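PDB 1VK8: hypothetical protein TM0486 from Thermotoga maritima, which probably binds thiamin and takes part in the cell's response to oxidative conditions, and may serve in thiamin biosynthesis or salvage. Local coordinates for residues L72-Y75 and L76-F79. Residues are numbered along the deposited sequence; the frame is centred on the assembly and turned at random.
Sequences LARY and LEQF
L76 N donates to L72 O at 2.9 Å with an N-H...O angle of 153°, and E77 N reaches A73 O at 3.2 Å; these i to i+4 bonds belong to the last turn of helix 62-76, which packs beside helix 31-43 on the antiparallel sheet of this ferredoxin-like alpha/beta fold. The next two bonds, Q78 N to Y75 O (weak) and F79 N to L76 O at 2.8 Å, span three residues and carry the chain into the loop before strand 82-92. Y75 and F79, four residues apart, form an edge-to-face (T-shaped) pair, with ring centroids 5.2 Å apart and planes at 77°. The edge of F79 points at one face of Y75, off its centre and toward the rim. The first torsion of Y75 (175°) sets CG anti to the backbone N and beside the carbonyl carbon, which brings the ring to F79. The Q78 amide plane lies nearly perpendicular to the Y75 ring plane, with NE2 coming in obliquely, 3.2 Å from Y75 CD1. K41 of helix 31-43 makes a cation-pi contact with the same tyrosine ring. With an alanine here, the F79 edge would probably lose the face it rests on and K41 its cation-pi partner, letting the phenyl ring turn more freely. On the sheet-facing side, L72 CG and CD1 meet L76 CD1, each at 3.9 Å, the two side chains crossing at a slant and continuing onto I20 and V22 of strand 16-24, whereas R74 extends toward the second subunit, packing on its F62. Within the aromatic pair, the closest approach is F79 CE2 to Y75 CZ, 3.5 Å.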
loop_
_atom_site.group_PDB
_atom_site.type_symbol
_atom_site.label_atom_id
_atom_site.label_comp_id
_atom_site.label_asym_id
_atom_site.label_seq_id
_atom_site.Cartn_x
_atom_site.Cartn_y
_atom_site.Cartn_z
ATOM N N LEU C 72 -16.246 10.336 0.562
ATOM C CA LEU C 72 -14.940 10.971 0.463
ATOM C C LEU C 72 -14.464 11.100 -0.988
ATOM O O LEU C 72 -14.045 12.181 -1.417
ATOM C CB LEU C 72 -13.892 10.211 1.284
ATOM C CG LEU C 72 -12.454 10.777 1.231
ATOM C CD1 LEU C 72 -12.424 12.167 1.793
ATOM C CD2 LEU C 72 -11.527 9.875 1.975
ATOM N N ALA C 73 -14.547 10.013 -1.743
ATOM C CA ALA C 73 -14.100 10.004 -3.141
ATOM C C ALA C 73 -14.885 11.011 -3.982
ATOM O O ALA C 73 -14.304 11.776 -4.766
ATOM C CB ALA C 73 -14.224 8.641 -3.706
ATOM N N ARG C 74 -16.208 11.020 -3.823
ATOM C CA ARG C 74 -17.051 11.952 -4.562
ATOM C C ARG C 74 -16.689 13.362 -4.205
ATOM O O ARG C 74 -16.649 14.221 -5.051
ATOM C CB ARG C 74 -18.543 11.761 -4.232
ATOM C CG ARG C 74 -19.314 10.714 -5.017
ATOM C CD ARG C 74 -18.531 9.893 -6.019
ATOM N NE ARG C 74 -19.383 8.880 -6.655
ATOM C CZ ARG C 74 -18.940 7.795 -7.291
ATOM N NH1 ARG C 74 -17.644 7.555 -7.378
ATOM N NH2 ARG C 74 -19.801 6.937 -7.835
ATOM N N TYR C 75 -16.472 13.601 -2.920
ATOM C CA TYR C 75 -16.144 14.924 -2.416
ATOM C C TYR C 75 -14.838 15.421 -3.031
ATOM O O TYR C 75 -14.737 16.575 -3.449
ATOM C CB TYR C 75 -16.023 14.859 -0.888
ATOM C CG TYR C 75 -15.576 16.134 -0.256
ATOM C CD1 TYR C 75 -16.388 17.267 -0.279
ATOM C CD2 TYR C 75 -14.347 16.221 0.381
ATOM C CE1 TYR C 75 -15.975 18.435 0.299
ATOM C CE2 TYR C 75 -13.943 17.382 0.972
ATOM C CZ TYR C 75 -14.755 18.485 0.918
ATOM O OH TYR C 75 -14.333 19.640 1.503
ATOM N N LEU C 76 -13.845 14.542 -3.076
ATOM C CA LEU C 76 -12.505 14.892 -3.554
ATOM C C LEU C 76 -12.428 15.181 -5.043
ATOM O O LEU C 76 -11.563 15.940 -5.474
ATOM C CB LEU C 76 -11.491 13.808 -3.216
ATOM C CG LEU C 76 -11.217 13.654 -1.706
ATOM C CD1 LEU C 76 -10.282 12.494 -1.485
ATOM C CD2 LEU C 76 -10.695 14.957 -1.133
ATOM N N GLU C 77 -13.319 14.610 -5.838
ATOM C CA GLU C 77 -13.264 14.887 -7.273
ATOM C C GLU C 77 -13.476 16.353 -7.630
ATOM O O GLU C 77 -13.075 16.750 -8.702
ATOM C CB GLU C 77 -14.169 13.988 -8.128
ATOM C CG GLU C 77 -15.569 13.727 -7.649
ATOM C CD GLU C 77 -16.431 13.045 -8.706
ATOM O OE1 GLU C 77 -15.899 12.662 -9.776
ATOM O OE2 GLU C 77 -17.654 12.904 -8.461
ATOM N N GLN C 78 -14.069 17.149 -6.747
ATOM C CA GLN C 78 -14.125 18.609 -6.938
ATOM C C GLN C 78 -12.727 19.235 -6.972
ATOM O O GLN C 78 -12.526 20.267 -7.578
ATOM C CB GLN C 78 -14.823 19.329 -5.785
ATOM C CG GLN C 78 -16.110 18.767 -5.231
ATOM C CD GLN C 78 -16.465 19.395 -3.863
ATOM O OE1 GLN C 78 -16.083 20.536 -3.567
ATOM N NE2 GLN C 78 -17.197 18.654 -3.049
ATOM N N PHE C 79 -11.796 18.662 -6.226
ATOM C CA PHE C 79 -10.466 19.242 -6.017
ATOM C C PHE C 79 -9.362 18.630 -6.894
ATOM O O PHE C 79 -8.294 19.241 -7.111
ATOM C CB PHE C 79 -10.099 19.109 -4.553
ATOM C CG PHE C 79 -11.151 19.645 -3.625
ATOM C CD1 PHE C 79 -11.510 20.989 -3.678
ATOM C CD2 PHE C 79 -11.795 18.807 -2.713
ATOM C CE1 PHE C 79 -12.488 21.491 -2.836
ATOM C CE2 PHE C 79 -12.759 19.291 -1.876
ATOM C CZ PHE C 79 -13.117 20.642 -1.927
#